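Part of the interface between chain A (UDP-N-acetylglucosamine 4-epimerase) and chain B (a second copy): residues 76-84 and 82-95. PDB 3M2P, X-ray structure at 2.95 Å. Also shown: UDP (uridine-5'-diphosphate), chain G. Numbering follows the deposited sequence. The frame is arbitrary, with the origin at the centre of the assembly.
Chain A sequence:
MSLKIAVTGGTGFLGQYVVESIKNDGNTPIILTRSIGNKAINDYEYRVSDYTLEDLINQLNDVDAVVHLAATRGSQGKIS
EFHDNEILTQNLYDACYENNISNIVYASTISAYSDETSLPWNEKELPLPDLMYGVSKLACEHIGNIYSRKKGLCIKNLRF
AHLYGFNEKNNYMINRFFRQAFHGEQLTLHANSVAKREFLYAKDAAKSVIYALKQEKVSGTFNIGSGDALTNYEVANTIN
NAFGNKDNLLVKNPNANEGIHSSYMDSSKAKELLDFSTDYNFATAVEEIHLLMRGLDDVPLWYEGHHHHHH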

ATOM      1  N   GLN A  76     -12.236  -8.932   8.529  1.00 52.93           N
ATOM      2  CA  GLN A  76     -11.368  -9.328   9.626  1.00 51.14           C
ATOM      3  C   GLN A  76     -10.244  -8.338   9.906  1.00 50.25           C
ATOM      4  O   GLN A  76      -9.549  -8.464  10.909  1.00 49.95           O
ATOM      5  CB  GLN A  76     -10.745 -10.686   9.314  1.00 52.88           C
ATOM      6  CG  GLN A  76     -11.742 -11.773   8.941  1.00 56.02           C
ATOM      7  CD  GLN A  76     -12.402 -12.398  10.160  1.00 60.14           C
ATOM      8  OE1 GLN A  76     -13.308 -11.808  10.763  1.00 60.85           O
ATOM      9  NE2 GLN A  76     -11.952 -13.600  10.529  1.00 58.95           N
ATOM     10  N   GLY A  77     -10.048  -7.364   9.023  1.00 49.54           N
ATOM     11  CA  GLY A  77      -8.958  -6.421   9.197  1.00 46.94           C
ATOM     12  C   GLY A  77      -7.638  -7.133   8.973  1.00 46.20           C
ATOM     13  O   GLY A  77      -6.614  -6.779   9.560  1.00 45.46           O
ATOM     14  N   LYS A  78      -7.677  -8.149   8.116  1.00 45.18           N
ATOM     15  CA  LYS A  78      -6.502  -8.937   7.763  1.00 44.66           C
ATOM     16  C   LYS A  78      -6.115  -8.744   6.295  1.00 43.80           C
ATOM     17  O   LYS A  78      -6.978  -8.606   5.418  1.00 43.12           O
ATOM     18  CB  LYS A  78      -6.744 -10.423   8.051  1.00 45.39           C
ATOM     19  CG  LYS A  78      -6.455 -10.817   9.491  1.00 46.21           C
ATOM     20  CD  LYS A  78      -6.779 -12.271   9.733  1.00 48.26           C
ATOM     21  CE  LYS A  78      -6.097 -12.764  10.995  1.00 52.01           C
ATOM     22  NZ  LYS A  78      -6.680 -14.056  11.452  1.00 53.81           N
ATOM     23  N   ILE A  79      -4.814  -8.740   6.023  1.00 42.29           N
ATOM     24  CA  ILE A  79      -4.361  -8.423   4.683  1.00 40.99           C
ATOM     25  C   ILE A  79      -4.714  -9.531   3.704  1.00 40.18           C
ATOM     26  O   ILE A  79      -4.691  -9.328   2.493  1.00 39.46           O
ATOM     27  CB  ILE A  79      -2.858  -8.092   4.636  1.00 40.18           C
ATOM     28  CG1 ILE A  79      -2.522  -7.415   3.310  1.00 39.42           C
ATOM     29  CG2 ILE A  79      -2.012  -9.325   4.866  1.00 39.62           C
ATOM     30  CD1 ILE A  79      -3.430  -6.234   3.005  1.00 39.24           C
ATOM     31  N   SER A  80      -5.069 -10.697   4.234  1.00 41.09           N
ATOM     32  CA  SER A  80      -5.345 -11.856   3.392  1.00 39.28           C
ATOM     33  C   SER A  80      -6.664 -11.693   2.638  1.00 39.42           C
ATOM     34  O   SER A  80      -6.840 -12.270   1.569  1.00 40.09           O
ATOM     35  CB  SER A  80      -5.307 -13.166   4.207  1.00 38.97           C
ATOM     36  OG  SER A  80      -6.498 -13.389   4.957  1.00 38.67           O
ATOM     37  N   GLU A  81      -7.581 -10.893   3.170  1.00 39.56           N
ATOM     38  CA  GLU A  81      -8.902 -10.774   2.556  1.00 40.61           C
ATOM     39  C   GLU A  81      -8.874 -10.004   1.240  1.00 41.64           C
ATOM     40  O   GLU A  81      -9.906  -9.873   0.571  1.00 42.34           O
ATOM     41  CB  GLU A  81      -9.878 -10.080   3.486  1.00 42.02           C
ATOM     42  CG  GLU A  81      -9.861 -10.558   4.909  1.00 44.94           C
ATOM     43  CD  GLU A  81     -10.793  -9.738   5.754  1.00 49.71           C
ATOM     44  OE1 GLU A  81     -10.312  -8.927   6.579  1.00 49.67           O
ATOM     45  OE2 GLU A  81     -12.017  -9.874   5.554  1.00 52.90           O
ATOM     46  N   PHE A  82      -7.699  -9.501   0.875  1.00 39.98           N
ATOM     47  CA  PHE A  82      -7.562  -8.641  -0.286  1.00 38.82           C
ATOM     48  C   PHE A  82      -6.656  -9.235  -1.352  1.00 38.35           C
ATOM     49  O   PHE A  82      -6.702  -8.843  -2.512  1.00 37.97           O
ATOM     50  CB  PHE A  82      -7.027  -7.288   0.152  1.00 39.07           C
ATOM     51  CG  PHE A  82      -7.937  -6.567   1.088  1.00 39.67           C
ATOM     52  CD1 PHE A  82      -9.089  -5.975   0.623  1.00 40.31           C
ATOM     53  CD2 PHE A  82      -7.644  -6.491   2.438  1.00 40.77           C
ATOM     54  CE1 PHE A  82      -9.928  -5.315   1.480  1.00 43.26           C
ATOM     55  CE2 PHE A  82      -8.482  -5.832   3.303  1.00 40.89           C
ATOM     56  CZ  PHE A  82      -9.625  -5.242   2.824  1.00 42.29           C
ATOM     57  N   HIS A  83      -5.836 -10.194  -0.953  1.00 38.67           N
ATOM     58  CA  HIS A  83      -4.883 -10.808  -1.850  1.00 36.17           C
ATOM     59  C   HIS A  83      -5.527 -11.297  -3.137  1.00 35.73           C
ATOM     60  O   HIS A  83      -4.890 -11.356  -4.180  1.00 36.60           O
ATOM     61  CB  HIS A  83      -4.162 -11.942  -1.137  1.00 35.38           C
ATOM     62  CG  HIS A  83      -3.124 -11.472  -0.178  1.00 35.68           C
ATOM     63  ND1 HIS A  83      -2.555 -10.221  -0.260  1.00 36.65           N
ATOM     64  CD2 HIS A  83      -2.528 -12.083   0.870  1.00 36.38           C
ATOM     65  CE1 HIS A  83      -1.670 -10.073   0.707  1.00 36.58           C
ATOM     66  NE2 HIS A  83      -1.631 -11.193   1.405  1.00 36.15           N
ATOM     67  N   ASP A  84      -6.797 -11.647  -3.077  1.00 36.23           N
ATOM     68  CA  ASP A  84      -7.470 -12.115  -4.274  1.00 37.19           C
ATOM     69  C   ASP A  84      -7.682 -10.969  -5.257  1.00 37.35           C
ATOM     70  O   ASP A  84      -7.599 -11.158  -6.462  1.00 37.08           O
ATOM     71  CB  ASP A  84      -8.795 -12.771  -3.919  1.00 38.49           C
ATOM     72  CG  ASP A  84      -9.250 -13.740  -4.971  1.00 41.64           C
ATOM     73  OD1 ASP A  84      -8.995 -14.955  -4.803  1.00 41.13           O
ATOM     74  OD2 ASP A  84      -9.842 -13.284  -5.975  1.00 43.33           O
TER
ATOM     75  N   PHE B  82       4.282 -13.204  -3.392  1.00 40.34           N
ATOM     76  CA  PHE B  82       4.661 -12.483  -2.183  1.00 40.10           C
ATOM     77  C   PHE B  82       3.585 -12.451  -1.086  1.00 38.72           C
ATOM     78  O   PHE B  82       3.864 -12.064   0.047  1.00 38.57           O
ATOM     79  CB  PHE B  82       5.096 -11.069  -2.550  1.00 39.23           C
ATOM     80  CG  PHE B  82       6.269 -11.024  -3.479  1.00 41.05           C
ATOM     81  CD1 PHE B  82       7.538 -11.325  -3.025  1.00 43.07           C
ATOM     82  CD2 PHE B  82       6.107 -10.678  -4.811  1.00 41.20           C
ATOM     83  CE1 PHE B  82       8.616 -11.270  -3.869  1.00 43.17           C
ATOM     84  CE2 PHE B  82       7.184 -10.625  -5.658  1.00 40.23           C
ATOM     85  CZ  PHE B  82       8.434 -10.918  -5.186  1.00 42.28           C
ATOM     86  N   HIS B  83       2.371 -12.865  -1.426  1.00 37.72           N
ATOM     87  CA  HIS B  83       1.253 -12.836  -0.495  1.00 37.23           C
ATOM     88  C   HIS B  83       1.565 -13.567   0.806  1.00 38.98           C
ATOM     89  O   HIS B  83       1.033 -13.256   1.869  1.00 38.37           O
ATOM     90  CB  HIS B  83       0.025 -13.466  -1.127  1.00 35.90           C
ATOM     91  CG  HIS B  83      -0.635 -12.605  -2.145  1.00 36.43           C
ATOM     92  ND1 HIS B  83      -0.374 -11.256  -2.255  1.00 36.03           N
ATOM     93  CD2 HIS B  83      -1.573 -12.888  -3.077  1.00 36.47           C
ATOM     94  CE1 HIS B  83      -1.109 -10.749  -3.225  1.00 36.15           C
ATOM     95  NE2 HIS B  83      -1.845 -11.718  -3.743  1.00 36.24           N
ATOM     96  N   ASP B  84       2.430 -14.557   0.717  1.00 40.38           N
ATOM     97  CA  ASP B  84       2.769 -15.331   1.882  1.00 39.91           C
ATOM     98  C   ASP B  84       3.555 -14.489   2.873  1.00 39.75           C
ATOM     99  O   ASP B  84       3.257 -14.485   4.057  1.00 40.62           O
ATOM    100  CB  ASP B  84       3.579 -16.547   1.465  1.00 43.05           C
ATOM    101  CG  ASP B  84       3.221 -17.760   2.261  1.00 46.85           C
ATOM    102  OD1 ASP B  84       2.072 -18.232   2.089  1.00 47.29           O
ATOM    103  OD2 ASP B  84       4.074 -18.222   3.061  1.00 48.65           O
ATOM    104  N   ASN B  85       4.567 -13.784   2.386  1.00 39.49           N
ATOM    105  CA  ASN B  85       5.348 -12.897   3.227  1.00 39.47           C
ATOM    106  C   ASN B  85       4.449 -11.947   4.007  1.00 40.51           C
ATOM    107  O   ASN B  85       4.760 -11.554   5.132  1.00 40.25           O
ATOM    108  CB  ASN B  85       6.305 -12.089   2.363  1.00 41.04           C
ATOM    109  CG  ASN B  85       7.432 -12.929   1.813  1.00 47.11           C
ATOM    110  OD1 ASN B  85       7.863 -12.749   0.664  1.00 47.09           O
ATOM    111  ND2 ASN B  85       7.923 -13.866   2.632  1.00 48.38           N
ATOM    112  N   GLU B  86       3.334 -11.573   3.390  1.00 40.07           N
ATOM    113  CA  GLU B  86       2.444 -10.572   3.950  1.00 38.74           C
ATOM    114  C   GLU B  86       1.624 -11.159   5.099  1.00 39.21           C
ATOM    115  O   GLU B  86       1.561 -10.584   6.183  1.00 39.33           O
ATOM    116  CB  GLU B  86       1.555  -9.982   2.846  1.00 38.01           C
ATOM    117  CG  GLU B  86       2.353  -9.312   1.733  1.00 37.83           C
ATOM    118  CD  GLU B  86       1.501  -8.536   0.745  1.00 36.70           C
ATOM    119  OE1 GLU B  86       0.298  -8.328   1.003  1.00 36.95           O
ATOM    120  OE2 GLU B  86       2.044  -8.132  -0.302  1.00 35.91           O
ATOM    121  N   ILE B  87       1.009 -12.311   4.856  1.00 39.24           N
ATOM    122  CA  ILE B  87       0.284 -13.040   5.883  1.00 38.56           C
ATOM    123  C   ILE B  87       1.207 -13.378   7.046  1.00 39.52           C
ATOM    124  O   ILE B  87       0.874 -13.148   8.213  1.00 39.75           O
ATOM    125  CB  ILE B  87      -0.281 -14.343   5.325  1.00 37.19           C
ATOM    126  CG1 ILE B  87      -1.262 -14.043   4.192  1.00 37.02           C
ATOM    127  CG2 ILE B  87      -0.943 -15.122   6.421  1.00 37.67           C
ATOM    128  CD1 ILE B  87      -1.948 -15.259   3.641  1.00 36.60           C
ATOM    129  N   LEU B  88       2.370 -13.926   6.716  1.00 39.08           N
ATOM    130  CA  LEU B  88       3.394 -14.229   7.702  1.00 39.00           C
ATOM    131  C   LEU B  88       3.692 -13.006   8.563  1.00 38.90           C
ATOM    132  O   LEU B  88       3.798 -13.109   9.775  1.00 38.84           O
ATOM    133  CB  LEU B  88       4.660 -14.701   6.995  1.00 38.55           C
ATOM    134  CG  LEU B  88       5.886 -15.106   7.807  1.00 41.40           C
ATOM    135  CD1 LEU B  88       6.872 -15.830   6.895  1.00 46.17           C
ATOM    136  CD2 LEU B  88       6.558 -13.910   8.466  1.00 40.74           C
ATOM    137  N   THR B  89       3.827 -11.847   7.930  1.00 39.52           N
ATOM    138  CA  THR B  89       4.181 -10.615   8.634  1.00 39.30           C
ATOM    139  C   THR B  89       3.069 -10.180   9.597  1.00 39.57           C
ATOM    140  O   THR B  89       3.323  -9.901  10.777  1.00 38.32           O
ATOM    141  CB  THR B  89       4.559  -9.494   7.631  1.00 38.60           C
ATOM    142  OG1 THR B  89       5.810  -9.819   7.013  1.00 38.91           O
ATOM    143  CG2 THR B  89       4.701  -8.157   8.320  1.00 38.23           C
ATOM    144  N   GLN B  90       1.836 -10.146   9.102  1.00 38.59           N
ATOM    145  CA  GLN B  90       0.716  -9.823   9.959  1.00 39.06           C
ATOM    146  C   GLN B  90       0.642 -10.791  11.130  1.00 40.40           C
ATOM    147  O   GLN B  90       0.596 -10.369  12.283  1.00 41.46           O
ATOM    148  CB  GLN B  90      -0.599  -9.840   9.197  1.00 39.28           C
ATOM    149  CG  GLN B  90      -1.738  -9.253   9.997  1.00 39.50           C
ATOM    150  CD  GLN B  90      -2.950  -9.041   9.155  1.00 40.95           C
ATOM    151  OE1 GLN B  90      -3.059  -9.597   8.061  1.00 41.55           O
ATOM    152  NE2 GLN B  90      -3.880  -8.237   9.647  1.00 41.51           N
ATOM    153  N   ASN B  91       0.625 -12.088  10.846  1.00 39.96           N
ATOM    154  CA  ASN B  91       0.665 -13.074  11.916  1.00 39.70           C
ATOM    155  C   ASN B  91       1.734 -12.749  12.950  1.00 40.20           C
ATOM    156  O   ASN B  91       1.440 -12.609  14.133  1.00 40.35           O
ATOM    157  CB  ASN B  91       0.913 -14.460  11.349  1.00 39.72           C
ATOM    158  CG  ASN B  91      -0.291 -15.005  10.631  1.00 41.18           C
ATOM    159  OD1 ASN B  91      -0.188 -15.978   9.882  1.00 42.20           O
ATOM    160  ND2 ASN B  91      -1.451 -14.380  10.853  1.00 41.27           N
ATOM    161  N   LEU B  92       2.976 -12.624  12.495  1.00 40.07           N
ATOM    162  CA  LEU B  92       4.085 -12.344  13.387  1.00 39.48           C
ATOM    163  C   LEU B  92       3.799 -11.148  14.282  1.00 41.11           C
ATOM    164  O   LEU B  92       4.175 -11.143  15.451  1.00 42.45           O
ATOM    165  CB  LEU B  92       5.369 -12.102  12.608  1.00 38.88           C
ATOM    166  CG  LEU B  92       6.480 -11.564  13.508  1.00 40.24           C
ATOM    167  CD1 LEU B  92       6.925 -12.636  14.493  1.00 41.35           C
ATOM    168  CD2 LEU B  92       7.653 -11.023  12.700  1.00 40.65           C
ATOM    169  N   TYR B  93       3.142 -10.128  13.742  1.00 40.78           N
ATOM    170  CA  TYR B  93       2.840  -8.947  14.543  1.00 40.29           C
ATOM    171  C   TYR B  93       1.656  -9.192  15.484  1.00 41.69           C
ATOM    172  O   TYR B  93       1.614  -8.641  16.585  1.00 42.38           O
ATOM    173  CB  TYR B  93       2.602  -7.714  13.667  1.00 39.79           C
ATOM    174  CG  TYR B  93       3.804  -7.270  12.838  1.00 40.40           C
ATOM    175  CD1 TYR B  93       5.104  -7.639  13.188  1.00 40.00           C
ATOM    176  CD2 TYR B  93       3.634  -6.452  11.714  1.00 39.12           C
ATOM    177  CE1 TYR B  93       6.200  -7.220  12.430  1.00 39.62           C
ATOM    178  CE2 TYR B  93       4.719  -6.025  10.957  1.00 38.82           C
ATOM    179  CZ  TYR B  93       6.000  -6.410  11.315  1.00 40.05           C
ATOM    180  OH  TYR B  93       7.073  -5.991  10.552  1.00 39.92           O
ATOM    181  N   ASP B  94       0.700 -10.018  15.059  1.00 41.48           N
ATOM    182  CA  ASP B  94      -0.393 -10.432  15.938  1.00 40.73           C
ATOM    183  C   ASP B  94       0.172 -11.197  17.120  1.00 42.06           C
ATOM    184  O   ASP B  94      -0.226 -10.981  18.258  1.00 42.77           O
ATOM    185  CB  ASP B  94      -1.378 -11.325  15.201  1.00 39.72           C
ATOM    186  CG  ASP B  94      -2.387 -10.545  14.396  1.00 41.48           C
ATOM    187  OD1 ASP B  94      -2.564  -9.337  14.661  1.00 40.06           O
ATOM    188  OD2 ASP B  94      -3.013 -11.150  13.495  1.00 44.39           O
ATOM    189  N   ALA B  95       1.101 -12.101  16.817  1.00 43.02           N
ATOM    190  CA  ALA B  95       1.816 -12.905  17.799  1.00 42.07           C
ATOM    191  C   ALA B  95       2.581 -12.025  18.776  1.00 43.45           C
ATOM    192  O   ALA B  95       2.488 -12.202  19.991  1.00 44.19           O
ATOM    193  CB  ALA B  95       2.773 -13.837  17.085  1.00 42.31           C
TER
HETATM  194  N1  UDP G7517      11.996 -17.950   5.257  1.00 54.88           N
HETATM  195  C2  UDP G7517      11.693 -17.524   3.969  1.00 54.32           C
HETATM  196  N3  UDP G7517      10.284 -17.494   3.496  1.00 53.66           N
HETATM  197  C4  UDP G7517       9.229 -17.907   4.390  1.00 54.32           C
HETATM  198  C5  UDP G7517       9.540 -18.330   5.705  1.00 54.06           C
HETATM  199  C6  UDP G7517      10.903 -18.363   6.178  1.00 53.63           C
HETATM  200  O2  UDP G7517      12.567 -17.197   3.223  1.00 54.79           O
HETATM  201  O4  UDP G7517       7.875 -17.888   3.965  1.00 55.49           O
HETATM  202  C1' UDP G7517      13.405 -17.933   5.742  1.00 55.07           C
HETATM  203  C2' UDP G7517      14.251 -19.172   5.401  1.00 55.55           C
HETATM  204  O2' UDP G7517      14.518 -20.173   6.380  1.00 51.32           O
HETATM  205  C3' UDP G7517      15.426 -18.490   4.564  1.00 54.70           C
HETATM  206  C4' UDP G7517      15.432 -17.026   5.172  1.00 54.20           C
HETATM  207  O4' UDP G7517      14.029 -16.772   5.269  1.00 53.46           O
HETATM  208  O3' UDP G7517      16.656 -19.158   4.370  1.00 56.67           O
HETATM  209  C5' UDP G7517      16.375 -15.876   4.679  1.00 55.83           C
HETATM  210  O5' UDP G7517      16.354 -15.492   3.299  1.00 58.27           O
HETATM  211  PA  UDP G7517      17.764 -14.863   2.586  1.00 62.28           P
HETATM  212  O1A UDP G7517      18.975 -16.021   2.477  1.00 57.74           O
HETATM  213  O2A UDP G7517      17.436 -14.405   1.233  1.00 60.08           O
HETATM  214  O3A UDP G7517      18.262 -13.584   3.561  1.00 59.12           O
HETATM  215  PB  UDP G7517      18.570 -12.035   2.992  1.00 59.15           P
HETATM  216  O1B UDP G7517      17.478 -10.967   3.676  1.00 57.42           O
HETATM  217  O2B UDP G7517      20.114 -11.606   3.418  1.00 55.98           O
HETATM  218  O3B UDP G7517      18.459 -11.994   1.532  1.00 56.40           O

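A glutamine side chain that meets a peptide backbone can satisfy it twice, because its amide carries a donor and an acceptor on one end and can meet a backbone carbonyl and a backbone N-H together. Gln90(B) is a clear case. Its OE1 accepts a hydrogen bond from the backbone N of Ile79(A) at 2.8 Å, nearly straight at 171°, while its NE2 donates to the carbonyl O of Gly77(A) at 3.1 Å, a bond whose angle of 133° makes it weak. The extended side chain, t at both chi1 and chi2, carries the amide from the helix of chain B to the loop of chain A, and the CA-to-CB bond points toward that loop. Gln90(B) is buried, so these bonds also provide for polar atoms that have left solvent.

Within chain A, Glu81(A), which does not touch the other stretch, ties the loop to itself. Its OE1 accepts from the backbone N of Lys78(A) at 3.1 Å and its OE2 from that of Gln76(A), also at 3.1 Å. Between these two residues lies Gly77(A), whose positive phi of 70° is a conformation that glycine adopts readily.

The second polar link joins the two copies of one histidine. The NE2 of His83(B) donates a weak hydrogen bond to the carbonyl O of His83(A) at 3.1 Å, and the two imidazoles form an offset stack, with centroids 3.7 Å apart and planes at 9°. Both side chains take the m rotamer at chi1, and both CA-to-CB bonds point toward the other stretch. Each CB lies over the face of the other ring: the CB of His83(A) is 3.5 Å from the centroid of the His83(B) ring, and the CB of His83(B) is 3.8 Å from that of His83(A). A flat ring suits this place because its face can pack closely while a ring nitrogen still reaches a carbonyl. His83(A) has the largest area covered by the other stretch, 100 Å² of the 464 Å² buried between the two.

Around these sites, aliphatic carbons pack against both polar and apolar groups. Ile79(A), buried and with its CA-to-CB bond toward the other stretch, brings its CG2 to 3.4 Å from OE1 of Gln90(B), so the residue whose backbone is bound also packs against the amide that binds it. Its CG1 lies 3.8 Å from OE1 of Glu86(B). Nearby, CD1 of Ile87(B) approaches CB of Ser80(A) at 4.0 Å; the small serine accompanies a close backbone approach, with the two CA atoms 6.3 Å apart. Lys78(A), partly exposed, lays its CG 3.6 Å from NE2 of Gln90(B).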